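Local coordinates for protein telomerase reverse transcriptase (PDB 6ZD1) that probably extends chromosome ends as a reverse transcriptase, copying a template within the telomerase RNA to add simple DNA repeats, at residues R123-D128 with I653-E658; S282-V287 with E433-Q438; N350-S355 with S437-A442; L622-I627 with K647-I652. All coordinates share one frame; numbering follows the deposited sequence.

Contact 1: residues R123-D128 with I653-E658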
loop_
_atom_site.group_PDB
_atom_site.type_symbol
_atom_site.label_atom_id
_atom_site.label_comp_id
_atom_site.label_asym_id
_atom_site.label_seq_id
_atom_site.Cartn_x
_atom_site.Cartn_y
_atom_site.Cartn_z
ATOM N N ARG A 123 13.085 -4.569 3.936
ATOM C CA ARG A 123 14.528 -4.373 3.897
ATOM C C ARG A 123 15.162 -4.709 5.242
ATOM O O ARG A 123 14.665 -4.314 6.299
ATOM C CB ARG A 123 14.856 -2.931 3.510
ATOM C CG ARG A 123 16.309 -2.711 3.119
ATOM C CD ARG A 123 16.556 -1.283 2.658
ATOM N NE ARG A 123 17.653 -1.213 1.697
ATOM C CZ ARG A 123 17.498 -1.348 0.383
ATOM N NH1 ARG A 123 16.290 -1.556 -0.122
ATOM N NH2 ARG A 123 18.547 -1.276 -0.424
ATOM N N LEU A 124 16.280 -5.427 5.193
ATOM C CA LEU A 124 17.009 -5.800 6.395
ATOM C C LEU A 124 17.954 -4.675 6.793
ATOM O O LEU A 124 18.615 -4.074 5.942
ATOM C CB LEU A 124 17.798 -7.091 6.170
ATOM C CG LEU A 124 18.261 -7.783 7.450
ATOM C CD1 LEU A 124 17.078 -8.454 8.126
ATOM C CD2 LEU A 124 19.377 -8.780 7.175
ATOM N N HIS A 125 18.019 -4.396 8.094
ATOM C CA HIS A 125 18.863 -3.329 8.623
ATOM C C HIS A 125 19.927 -3.955 9.513
ATOM O O HIS A 125 19.648 -4.316 10.661
ATOM C CB HIS A 125 18.030 -2.302 9.386
ATOM C CG HIS A 125 16.999 -1.620 8.542
ATOM N ND1 HIS A 125 17.257 -0.459 7.845
ATOM C CD2 HIS A 125 15.710 -1.940 8.276
ATOM C CE1 HIS A 125 16.172 -0.093 7.186
ATOM N NE2 HIS A 125 15.220 -0.975 7.429
ATOM N N LEU A 126 21.155 -4.037 8.999
ATOM C CA LEU A 126 22.203 -4.790 9.677
ATOM C C LEU A 126 22.574 -4.192 11.028
ATOM O O LEU A 126 23.124 -4.903 11.875
ATOM C CB LEU A 126 23.439 -4.885 8.778
ATOM C CG LEU A 126 23.235 -5.625 7.450
ATOM C CD1 LEU A 126 24.387 -5.377 6.485
ATOM C CD2 LEU A 126 23.049 -7.119 7.684
ATOM N N ASP A 127 22.272 -2.914 11.264
ATOM C CA ASP A 127 22.604 -2.316 12.552
ATOM C C ASP A 127 21.646 -2.766 13.648
ATOM O O ASP A 127 22.023 -2.786 14.826
ATOM C CB ASP A 127 22.597 -0.789 12.446
ATOM C CG ASP A 127 23.640 -0.263 11.472
ATOM O OD1 ASP A 127 23.535 -0.562 10.264
ATOM O OD2 ASP A 127 24.558 0.459 11.915
ATOM N N ASP A 128 20.423 -3.152 13.278
ATOM C CA ASP A 128 19.436 -3.635 14.237
ATOM C C ASP A 128 19.569 -5.136 14.483
ATOM O O ASP A 128 19.547 -5.583 15.632
ATOM C CB ASP A 128 18.018 -3.306 13.753
ATOM C CG ASP A 128 17.770 -1.807 13.634
ATOM O OD1 ASP A 128 17.636 -1.310 12.492
ATOM O OD2 ASP A 128 17.703 -1.126 14.683
ATOM N N ILE A 653 12.342 7.561 7.158
ATOM C CA ILE A 653 11.983 8.322 5.962
ATOM C C ILE A 653 12.368 7.559 4.696
ATOM O O ILE A 653 11.601 7.513 3.726
ATOM C CB ILE A 653 12.635 9.714 6.009
ATOM C CG1 ILE A 653 12.064 10.523 7.173
ATOM C CG2 ILE A 653 12.422 10.454 4.700
ATOM C CD1 ILE A 653 12.644 11.909 7.290
ATOM N N GLU A 654 13.562 6.960 4.683
ATOM C CA GLU A 654 14.016 6.212 3.514
ATOM C C GLU A 654 13.099 5.033 3.211
ATOM O O GLU A 654 12.791 4.764 2.043
ATOM C CB GLU A 654 15.449 5.721 3.730
ATOM C CG GLU A 654 16.511 6.488 2.957
ATOM C CD GLU A 654 16.670 5.997 1.529
ATOM O OE1 GLU A 654 15.899 5.106 1.113
ATOM O OE2 GLU A 654 17.571 6.499 0.824
ATOM N N THR A 655 12.677 4.298 4.241
ATOM C CA THR A 655 11.813 3.145 4.003
ATOM C C THR A 655 10.481 3.572 3.400
ATOM O O THR A 655 9.971 2.925 2.478
ATOM C CB THR A 655 11.592 2.368 5.299
ATOM O OG1 THR A 655 12.856 2.066 5.902
ATOM C CG2 THR A 655 10.861 1.068 5.008
ATOM N N THR A 656 9.911 4.673 3.896
ATOM C CA THR A 656 8.632 5.139 3.375
ATOM C C THR A 656 8.758 5.543 1.912
ATOM O O THR A 656 7.961 5.117 1.068
ATOM C CB THR A 656 8.126 6.313 4.216
ATOM O OG1 THR A 656 8.012 5.911 5.588
ATOM C CG2 THR A 656 6.769 6.796 3.712
ATOM N N ILE A 657 9.782 6.334 1.584
ATOM C CA ILE A 657 9.947 6.786 0.208
ATOM C C ILE A 657 10.231 5.603 -0.707
ATOM O O ILE A 657 9.678 5.508 -1.809
ATOM C CB ILE A 657 11.050 7.855 0.122
ATOM C CG1 ILE A 657 10.662 9.090 0.939
ATOM C CG2 ILE A 657 11.281 8.260 -1.321
ATOM C CD1 ILE A 657 9.395 9.760 0.455
ATOM N N GLU A 658 11.068 4.667 -0.249
ATOM C CA GLU A 658 11.413 3.508 -1.066
ATOM C C GLU A 658 10.192 2.636 -1.326
ATOM O O GLU A 658 9.934 2.238 -2.469
ATOM C CB GLU A 658 12.514 2.702 -0.370
ATOM C CG GLU A 658 13.458 1.934 -1.288
ATOM C CD GLU A 658 12.968 0.533 -1.611
ATOM O OE1 GLU A 658 13.621 -0.154 -2.428
ATOM O OE2 GLU A 658 11.933 0.117 -1.049
#
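The imidazole of His125 presents an edge to Thr655, whose OG1 lies near the ring plane, 4.1 Å from NE2, while Val651 CG1 sits above the plane on one side, out past the rim at CE1. The other flat group, the guanidinium of Arg123, meets the Glu658 carboxylate obliquely, the two planes turned 60° apart. Residues 123-128 lie in the telomerase RNA-binding domain and helix 642-664 in the C-terminal helical bundle, so the contact is consistent with the junction of RNA-binding domain and thumb that closes the TERT ring.

The junction is light and polar at its outer part. Arg123 reaches over with its chain stretched from CG to NE, CG swung opposite the backbone N (chi1 -166°), and crosses the Glu658 side chain at about a right angle. The resulting salt bridge, Arg123 NH1 to Glu658 OE1, is long at 3.8 Å, and lacks the two-pronged fit of a coplanar pair. Glu658 has a second cationic partner on its own helix, since OE2 pairs with Arg662, which probably shares its charge between the two arginines.

Thr655 is buried; its hydroxyl bonds Val651 O in its own helix, and at its distance from NE2 it only packs against the imidazole. His125 stands at the N-cap position of helix 126-129, and Asp128, one turn on, is hydrogen-bonded to Ser587 of helix 582-596. Within that short helical start, Asp128 N donates to His125 O at 3.0 Å.

Contact 2: residues S282-V287 with E433-Q438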
loop_
_atom_site.group_PDB
_atom_site.type_symbol
_atom_site.label_atom_id
_atom_site.label_comp_id
_atom_site.label_asym_id
_atom_site.label_seq_id
_atom_site.Cartn_x
_atom_site.Cartn_y
_atom_site.Cartn_z
ATOM N N SER A 282 1.626 8.764 -17.020
ATOM C CA SER A 282 1.751 9.802 -15.998
ATOM C C SER A 282 1.130 11.123 -16.433
ATOM O O SER A 282 0.386 11.718 -15.632
ATOM C CB SER A 282 3.224 9.969 -15.608
ATOM O OG SER A 282 3.373 10.948 -14.595
ATOM N N PRO A 283 1.360 11.634 -17.653
ATOM C CA PRO A 283 0.657 12.867 -18.049
ATOM C C PRO A 283 -0.853 12.724 -18.057
ATOM O O PRO A 283 -1.556 13.639 -17.609
ATOM C CB PRO A 283 1.210 13.145 -19.453
ATOM C CG PRO A 283 2.549 12.516 -19.449
ATOM C CD PRO A 283 2.376 11.256 -18.654
ATOM N N VAL A 284 -1.374 11.595 -18.543
ATOM C CA VAL A 284 -2.823 11.404 -18.584
ATOM C C VAL A 284 -3.404 11.494 -17.179
ATOM O O VAL A 284 -4.412 12.171 -16.946
ATOM C CB VAL A 284 -3.175 10.066 -19.260
ATOM C CG1 VAL A 284 -4.622 9.686 -18.973
ATOM C CG2 VAL A 284 -2.947 10.159 -20.757
ATOM N N ARG A 285 -2.755 10.839 -16.213
ATOM C CA ARG A 285 -3.244 10.901 -14.840
ATOM C C ARG A 285 -3.108 12.308 -14.268
ATOM O O ARG A 285 -3.987 12.770 -13.529
ATOM C CB ARG A 285 -2.505 9.886 -13.969
ATOM C CG ARG A 285 -2.995 9.849 -12.535
ATOM C CD ARG A 285 -2.616 8.556 -11.836
ATOM N NE ARG A 285 -1.172 8.357 -11.765
ATOM C CZ ARG A 285 -0.595 7.379 -11.071
ATOM N NH1 ARG A 285 -1.343 6.521 -10.389
ATOM N NH2 ARG A 285 0.726 7.259 -11.052
ATOM N N GLN A 286 -2.036 13.022 -14.628
ATOM C CA GLN A 286 -1.844 14.373 -14.101
ATOM C C GLN A 286 -2.924 15.325 -14.603
ATOM O O GLN A 286 -3.451 16.137 -13.832
ATOM C CB GLN A 286 -0.464 14.908 -14.479
ATOM C CG GLN A 286 0.703 14.271 -13.749
ATOM C CD GLN A 286 2.027 14.904 -14.143
ATOM O OE1 GLN A 286 2.254 16.092 -13.904
ATOM N NE2 GLN A 286 2.899 14.119 -14.766
ATOM N N VAL A 287 -3.266 15.242 -15.891
ATOM C CA VAL A 287 -4.264 16.152 -16.443
ATOM C C VAL A 287 -5.644 15.821 -15.892
ATOM O O VAL A 287 -6.430 16.719 -15.566
ATOM C CB VAL A 287 -4.238 16.104 -17.980
ATOM C CG1 VAL A 287 -5.295 17.035 -18.563
ATOM C CG2 VAL A 287 -2.854 16.467 -18.490
ATOM N N GLU A 433 -7.713 9.013 -25.979
ATOM C CA GLU A 433 -7.381 7.725 -26.575
ATOM C C GLU A 433 -6.830 6.758 -25.538
ATOM O O GLU A 433 -7.221 5.584 -25.506
ATOM C CB GLU A 433 -6.379 7.918 -27.712
ATOM C CG GLU A 433 -6.186 6.686 -28.578
ATOM C CD GLU A 433 -5.214 6.921 -29.715
ATOM O OE1 GLU A 433 -3.996 7.012 -29.452
ATOM O OE2 GLU A 433 -5.670 7.026 -30.874
ATOM N N VAL A 434 -5.935 7.234 -24.668
ATOM C CA VAL A 434 -5.341 6.362 -23.660
ATOM C C VAL A 434 -6.380 5.956 -22.621
ATOM O O VAL A 434 -6.407 4.803 -22.170
ATOM C CB VAL A 434 -4.122 7.047 -23.017
ATOM C CG1 VAL A 434 -3.543 6.190 -21.901
ATOM C CG2 VAL A 434 -3.072 7.328 -24.072
ATOM N N CYS A 435 -7.254 6.885 -22.229
ATOM C CA CYS A 435 -8.323 6.540 -21.296
ATOM C C CYS A 435 -9.225 5.460 -21.882
ATOM O O CYS A 435 -9.510 4.450 -21.228
ATOM C CB CYS A 435 -9.133 7.786 -20.933
ATOM S SG CYS A 435 -8.255 8.981 -19.885
ATOM N N HIS A 436 -9.665 5.647 -23.130
ATOM C CA HIS A 436 -10.495 4.639 -23.784
ATOM C C HIS A 436 -9.754 3.318 -23.917
ATOM O O HIS A 436 -10.338 2.249 -23.711
ATOM C CB HIS A 436 -10.952 5.132 -25.155
ATOM C CG HIS A 436 -12.011 6.186 -25.092
ATOM N ND1 HIS A 436 -12.833 6.480 -26.158
ATOM C CD2 HIS A 436 -12.383 7.016 -24.089
ATOM C CE1 HIS A 436 -13.664 7.448 -25.815
ATOM N NE2 HIS A 436 -13.412 7.792 -24.566
ATOM N N SER A 437 -8.465 3.370 -24.263
ATOM C CA SER A 437 -7.691 2.141 -24.395
ATOM C C SER A 437 -7.603 1.396 -23.066
ATOM O O SER A 437 -7.730 0.167 -23.027
ATOM C CB SER A 437 -6.295 2.454 -24.928
ATOM O OG SER A 437 -5.494 1.286 -24.964
ATOM N N GLN A 438 -7.398 2.123 -21.965
ATOM C CA GLN A 438 -7.340 1.477 -20.657
ATOM C C GLN A 438 -8.693 0.892 -20.267
ATOM O O GLN A 438 -8.759 -0.181 -19.657
ATOM C CB GLN A 438 -6.866 2.470 -19.597
ATOM C CG GLN A 438 -5.423 2.928 -19.759
ATOM C CD GLN A 438 -4.422 1.949 -19.176
ATOM O OE1 GLN A 438 -4.518 1.568 -18.009
ATOM N NE2 GLN A 438 -3.451 1.539 -19.987
#
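Val284 fits its two methyl groups against neighbouring residues of helix 428-440. CG2 comes up to the branch point of Val434, 4.0 Å from its CB, and stays 4.2 Å from Val434 CG1. The second branch, CG1, which is turned opposite the backbone N (chi1 165°), touches Cys435 at SG over 3.8 Å. One forked side chain thus spans two successive positions of the other helix, and the backbones come within 7.6 Å of each other between Val284 CA and Val434 CA.

Around this core, Val284 also leans on Ile426 of strand 423-427 and on Leu468. Val434 reaches back to Tyr276, Thr280 and Leu281, and Cys435 to Leu288, so several turns of helix 263-298 gather round this one place on the shorter helix.

Further out, on the side of helix 263-298 turned from the contact, Gln286 NE2 donates to Ser282 OG at 3.2 Å, bent to 144° at the hydrogen. The same nitrogen bonds Arg372 O, and Ser282 OG also bonds Glu668. Between them Pro283, whose N cannot donate to the preceding turn, kinks the helix just before Val284.

All three touching residues are buried in the reverse transcriptase domain and meet through aliphatic carbons and a thiol sulfur. Cohesion here comes from dispersion and the exclusion of water, so the fit is governed by shape rather than by charge.

Contact 3: residues N350-S355 with S437-A442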
loop_
_atom_site.group_PDB
_atom_site.type_symbol
_atom_site.label_atom_id
_atom_site.label_comp_id
_atom_site.label_asym_id
_atom_site.label_seq_id
_atom_site.Cartn_x
_atom_site.Cartn_y
_atom_site.Cartn_z
ATOM N N ASN A 350 -19.428 3.054 -20.178
ATOM C CA ASN A 350 -19.947 4.113 -21.035
ATOM C C ASN A 350 -20.208 5.386 -20.238
ATOM O O ASN A 350 -19.841 6.483 -20.678
ATOM C CB ASN A 350 -21.211 3.634 -21.746
ATOM C CG ASN A 350 -20.910 2.631 -22.846
ATOM O OD1 ASN A 350 -19.817 2.629 -23.412
ATOM N ND2 ASN A 350 -21.877 1.774 -23.155
ATOM N N ALA A 351 -20.802 5.263 -19.049
ATOM C CA ALA A 351 -20.977 6.437 -18.203
ATOM C C ALA A 351 -19.630 7.042 -17.832
ATOM O O ALA A 351 -19.489 8.268 -17.773
ATOM C CB ALA A 351 -21.775 6.078 -16.950
ATOM N N LEU A 352 -18.621 6.197 -17.603
ATOM C CA LEU A 352 -17.291 6.718 -17.297
ATOM C C LEU A 352 -16.726 7.495 -18.476
ATOM O O LEU A 352 -16.157 8.579 -18.298
ATOM C CB LEU A 352 -16.352 5.573 -16.912
ATOM C CG LEU A 352 -14.861 5.900 -16.760
ATOM C CD1 LEU A 352 -14.624 6.959 -15.686
ATOM C CD2 LEU A 352 -14.074 4.637 -16.445
ATOM N N LYS A 353 -16.908 6.978 -19.694
ATOM C CA LYS A 353 -16.374 7.660 -20.868
ATOM C C LYS A 353 -17.071 8.996 -21.092
ATOM O O LYS A 353 -16.436 9.970 -21.515
ATOM C CB LYS A 353 -16.489 6.759 -22.101
ATOM C CG LYS A 353 -15.295 5.821 -22.265
ATOM C CD LYS A 353 -15.495 4.799 -23.378
ATOM C CE LYS A 353 -16.444 3.689 -22.950
ATOM N NZ LYS A 353 -16.518 2.592 -23.960
ATOM N N GLU A 354 -18.375 9.063 -20.812
ATOM C CA GLU A 354 -19.078 10.341 -20.894
ATOM C C GLU A 354 -18.579 11.320 -19.833
ATOM O O GLU A 354 -18.403 12.511 -20.116
ATOM C CB GLU A 354 -20.586 10.116 -20.748
ATOM C CG GLU A 354 -21.178 9.156 -21.782
ATOM C CD GLU A 354 -22.612 8.746 -21.466
ATOM O OE1 GLU A 354 -23.199 9.291 -20.503
ATOM O OE2 GLU A 354 -23.150 7.874 -22.185
ATOM N N SER A 355 -18.321 10.835 -18.614
ATOM C CA SER A 355 -17.804 11.709 -17.564
ATOM C C SER A 355 -16.460 12.303 -17.956
ATOM O O SER A 355 -16.206 13.493 -17.728
ATOM C CB SER A 355 -17.666 10.942 -16.250
ATOM O OG SER A 355 -18.931 10.566 -15.739
ATOM N N SER A 437 -8.465 3.370 -24.263
ATOM C CA SER A 437 -7.691 2.141 -24.395
ATOM C C SER A 437 -7.603 1.396 -23.066
ATOM O O SER A 437 -7.730 0.167 -23.027
ATOM C CB SER A 437 -6.295 2.454 -24.928
ATOM O OG SER A 437 -5.494 1.286 -24.964
ATOM N N GLN A 438 -7.398 2.123 -21.965
ATOM C CA GLN A 438 -7.340 1.477 -20.657
ATOM C C GLN A 438 -8.693 0.892 -20.267
ATOM O O GLN A 438 -8.759 -0.181 -19.657
ATOM C CB GLN A 438 -6.866 2.470 -19.597
ATOM C CG GLN A 438 -5.423 2.928 -19.759
ATOM C CD GLN A 438 -4.422 1.949 -19.176
ATOM O OE1 GLN A 438 -4.518 1.568 -18.009
ATOM N NE2 GLN A 438 -3.451 1.539 -19.987
ATOM N N ILE A 439 -9.782 1.582 -20.605
ATOM C CA ILE A 439 -11.108 1.090 -20.250
ATOM C C ILE A 439 -11.484 -0.107 -21.115
ATOM O O ILE A 439 -11.909 -1.152 -20.608
ATOM C CB ILE A 439 -12.153 2.211 -20.386
ATOM C CG1 ILE A 439 -11.866 3.352 -19.412
ATOM C CG2 ILE A 439 -13.554 1.659 -20.171
ATOM C CD1 ILE A 439 -12.538 4.650 -19.808
ATOM N N GLU A 440 -11.322 0.023 -22.430
ATOM C CA GLU A 440 -11.902 -0.938 -23.358
ATOM C C GLU A 440 -10.975 -2.098 -23.701
ATOM O O GLU A 440 -11.466 -3.157 -24.106
ATOM C CB GLU A 440 -12.322 -0.225 -24.648
ATOM C CG GLU A 440 -13.237 0.969 -24.409
ATOM C CD GLU A 440 -13.541 1.755 -25.673
ATOM O OE1 GLU A 440 -14.633 2.365 -25.740
ATOM O OE2 GLU A 440 -12.691 1.767 -26.593
ATOM N N ASP A 441 -9.661 -1.944 -23.532
ATOM C CA ASP A 441 -8.712 -2.970 -23.941
ATOM C C ASP A 441 -7.999 -3.629 -22.769
ATOM O O ASP A 441 -7.054 -4.393 -22.987
ATOM C CB ASP A 441 -7.674 -2.391 -24.908
ATOM C CG ASP A 441 -8.306 -1.726 -26.114
ATOM O OD1 ASP A 441 -8.130 -0.502 -26.274
ATOM O OD2 ASP A 441 -8.983 -2.425 -26.898
ATOM N N ALA A 442 -8.417 -3.359 -21.536
ATOM C CA ALA A 442 -7.789 -3.998 -20.387
ATOM C C ALA A 442 -8.092 -5.492 -20.405
ATOM O O ALA A 442 -9.259 -5.895 -20.458
ATOM C CB ALA A 442 -8.273 -3.361 -19.087
#
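Ile439 drives its CD1 methyl between Leu352 and the aliphatic root of Lys353, and this is the dense half of the contact. CD1 lies 3.7 Å from Leu352 CD2 and 3.9 Å from Lys353 CG, while Leu352 CD2 also rests along Ile439 CG1. Leu352 and Ile439 are both buried and share a third partner, Phe472 of helix 469-484, which closes the apolar cluster from the neighbouring helix.

The opposite half is polar and only partly buried. The Lys353 chain bends about its CG-CD bond (chi3 -76°), which turns the ammonium toward Glu440, and the two side chains cross at about a right angle. NZ donates to Glu440 OE1 in a short salt bridge of 2.6 Å; OE1 accepts with the lone pair that points away from the other carboxylate oxygen. Lys353 CD packs 3.5 Å from Glu440 OE1, so a methylene flanks the oxygen that the ammonium bonds. A weak bond from NZ to Asn350 OD1, at 3.3 Å, adds a second acceptor from the exposed side.

Greasy root and charged tip of one lysine therefore serve both halves. The contact joins helix 349-359, which follows strand 334-339 of the four-stranded antiparallel sheet, consistent with the palm of a reverse transcriptase fold, to the last turn of helix 428-440, which leads into strand 443-446 of the mixed sheet, consistent with the fingers.

Contact 4: residues L622-I627 with K647-I652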
loop_
_atom_site.group_PDB
_atom_site.type_symbol
_atom_site.label_atom_id
_atom_site.label_comp_id
_atom_site.label_asym_id
_atom_site.label_seq_id
_atom_site.Cartn_x
_atom_site.Cartn_y
_atom_site.Cartn_z
ATOM N N LEU A 622 1.465 7.778 15.519
ATOM C CA LEU A 622 1.498 6.696 16.497
ATOM C C LEU A 622 2.926 6.361 16.900
ATOM O O LEU A 622 3.202 6.095 18.077
ATOM C CB LEU A 622 0.805 5.458 15.938
ATOM C CG LEU A 622 -0.707 5.591 15.846
ATOM C CD1 LEU A 622 -1.297 4.328 15.259
ATOM C CD2 LEU A 622 -1.282 5.875 17.224
ATOM N N THR A 623 3.855 6.401 15.945
ATOM C CA THR A 623 5.242 6.096 16.269
ATOM C C THR A 623 5.827 7.149 17.199
ATOM O O THR A 623 6.471 6.809 18.199
ATOM C CB THR A 623 6.067 5.983 14.988
ATOM O OG1 THR A 623 5.467 5.017 14.115
ATOM C CG2 THR A 623 7.489 5.541 15.312
ATOM N N PHE A 624 5.585 8.431 16.913
ATOM C CA PHE A 624 6.134 9.479 17.764
ATOM C C PHE A 624 5.387 9.602 19.082
ATOM O O PHE A 624 5.982 10.011 20.087
ATOM C CB PHE A 624 6.136 10.812 17.022
ATOM C CG PHE A 624 7.165 10.882 15.942
ATOM C CD1 PHE A 624 8.481 11.174 16.246
ATOM C CD2 PHE A 624 6.826 10.631 14.626
ATOM C CE1 PHE A 624 9.438 11.228 15.254
ATOM C CE2 PHE A 624 7.778 10.685 13.629
ATOM C CZ PHE A 624 9.086 10.982 13.942
ATOM N N GLU A 625 4.102 9.237 19.110
ATOM C CA GLU A 625 3.395 9.195 20.385
ATOM C C GLU A 625 4.050 8.209 21.342
ATOM O O GLU A 625 4.055 8.433 22.557
ATOM C CB GLU A 625 1.923 8.831 20.168
ATOM C CG GLU A 625 1.040 9.995 19.728
ATOM C CD GLU A 625 -0.281 9.537 19.126
ATOM O OE1 GLU A 625 -0.728 8.410 19.436
ATOM O OE2 GLU A 625 -0.868 10.305 18.333
ATOM N N ALA A 626 4.638 7.131 20.815
ATOM C CA ALA A 626 5.361 6.209 21.682
ATOM C C ALA A 626 6.623 6.859 22.232
ATOM O O ALA A 626 6.962 6.674 23.406
ATOM C CB ALA A 626 5.701 4.928 20.922
ATOM N N ILE A 627 7.311 7.655 21.408
ATOM C CA ILE A 627 8.518 8.339 21.866
ATOM C C ILE A 627 8.172 9.340 22.961
ATOM O O ILE A 627 8.830 9.400 24.007
ATOM C CB ILE A 627 9.230 9.021 20.683
ATOM C CG1 ILE A 627 9.734 7.984 19.682
ATOM C CG2 ILE A 627 10.379 9.885 21.172
ATOM C CD1 ILE A 627 10.297 8.596 18.413
ATOM N N LYS A 647 19.553 8.988 12.628
ATOM C CA LYS A 647 19.658 7.759 11.853
ATOM C C LYS A 647 18.332 7.015 11.862
ATOM O O LYS A 647 17.897 6.495 10.829
ATOM C CB LYS A 647 20.785 6.884 12.402
ATOM C CG LYS A 647 22.169 7.438 12.112
ATOM C CD LYS A 647 23.194 6.959 13.125
ATOM C CE LYS A 647 24.521 7.667 12.921
ATOM N NZ LYS A 647 25.444 7.462 14.067
ATOM N N PHE A 648 17.662 6.983 13.018
ATOM C CA PHE A 648 16.324 6.402 13.084
ATOM C C PHE A 648 15.363 7.147 12.168
ATOM O O PHE A 648 14.615 6.528 11.401
ATOM C CB PHE A 648 15.820 6.410 14.530
ATOM C CG PHE A 648 14.363 6.057 14.674
ATOM C CD1 PHE A 648 13.953 4.731 14.677
ATOM C CD2 PHE A 648 13.407 7.051 14.828
ATOM C CE1 PHE A 648 12.613 4.403 14.823
ATOM C CE2 PHE A 648 12.063 6.731 14.972
ATOM C CZ PHE A 648 11.668 5.404 14.968
ATOM N N LEU A 649 15.376 8.482 12.215
ATOM C CA LEU A 649 14.526 9.240 11.300
ATOM C C LEU A 649 14.900 8.957 9.850
ATOM O O LEU A 649 14.022 8.730 9.009
ATOM C CB LEU A 649 14.622 10.738 11.591
ATOM C CG LEU A 649 14.044 11.232 12.918
ATOM C CD1 LEU A 649 14.292 12.719 13.055
ATOM C CD2 LEU A 649 12.560 10.928 13.021
ATOM N N HIS A 650 16.201 8.923 9.550
ATOM C CA HIS A 650 16.632 8.680 8.177
ATOM C C HIS A 650 16.191 7.303 7.698
ATOM O O HIS A 650 15.750 7.152 6.555
ATOM C CB HIS A 650 18.147 8.834 8.055
ATOM C CG HIS A 650 18.649 8.720 6.648
ATOM N ND1 HIS A 650 18.904 7.507 6.044
ATOM C CD2 HIS A 650 18.936 9.667 5.724
ATOM C CE1 HIS A 650 19.329 7.711 4.810
ATOM N NE2 HIS A 650 19.357 9.014 4.590
ATOM N N VAL A 651 16.310 6.282 8.550
ATOM C CA VAL A 651 15.814 4.957 8.182
ATOM C C VAL A 651 14.301 4.986 7.972
ATOM O O VAL A 651 13.785 4.406 7.008
ATOM C CB VAL A 651 16.226 3.917 9.240
ATOM C CG1 VAL A 651 15.475 2.621 9.021
ATOM C CG2 VAL A 651 17.733 3.668 9.188
ATOM N N ILE A 652 13.567 5.669 8.858
ATOM C CA ILE A 652 12.109 5.719 8.748
ATOM C C ILE A 652 11.684 6.445 7.475
ATOM O O ILE A 652 10.743 6.024 6.790
ATOM C CB ILE A 652 11.495 6.379 10.000
ATOM C CG1 ILE A 652 11.486 5.401 11.177
ATOM C CG2 ILE A 652 10.086 6.885 9.712
ATOM C CD1 ILE A 652 10.756 4.107 10.893
#
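Phe648 and Leu649 reach helix 609-637 through different first torsions: the Phe648 ring leaves opposite the backbone N (chi1 170°) toward Thr623 and Ile627, whereas Leu649 CG lies beside its own N (chi1 -68°), which brings CD2 to Phe624. The two segments form part of an antiparallel helical hairpin in the C-terminal helical region, consistent with the thumb of telomerase. The axes of the two segments run at 165° and come no closer than 13.7 Å, a wide spacing that large side chains bridge.

Leu649 CD2 meets the Phe624 ring at its edge and in its plane, 3.6 Å from CZ, with the two side chains crossing at about a right angle. Phe648 is likewise approached at an edge, by the Thr623 methyl CG2 at 4.2 Å from its CZ. Ile627 CD1 comes to the same ring obliquely, on the CE2 side.

Every touching residue is buried. The one hydroxyl among them, Thr623 OG1, bonds Ile619 O, and the same rotamer directs CG2 to the Phe648 edge. Neighbouring helices complete the core: Phe586 stacks on Phe648, Leu589 of the same helix 582-596 packs on Ile627, Ile681 of helix 670-684 meets Phe624, and Trp697 of helix 692-699 meets Leu649. One face of the Phe648 ring also carries Ile652 from the next turn of its helix, with CG1 3.8 Å above the plane and offset toward the rim.

The four contacts fall into two clusters. Contacts 2 and 3 have centres 10 Å apart, share Ser437 and Gln438 on helix 428-440, and touch where His436 NE2 meets Lys353 CG at 3.6 Å; all four segments belong to the reverse transcriptase domain. Contacts 1 and 4, 12 Å apart between centres, use successive turns of helix 642-664. The clusters lie 34 to 43 Å apart, centre to centre. Along the chain, contact 1 joins the RNA-binding region to the C-terminal helices, and the other three lie within its span. Contacts 2 and 3 pack helix 428-440 between helices 263-298 and 349-359 in the polymerase part, while contact 4 builds the helical bundle that contact 1 brings to the RNA-binding domain.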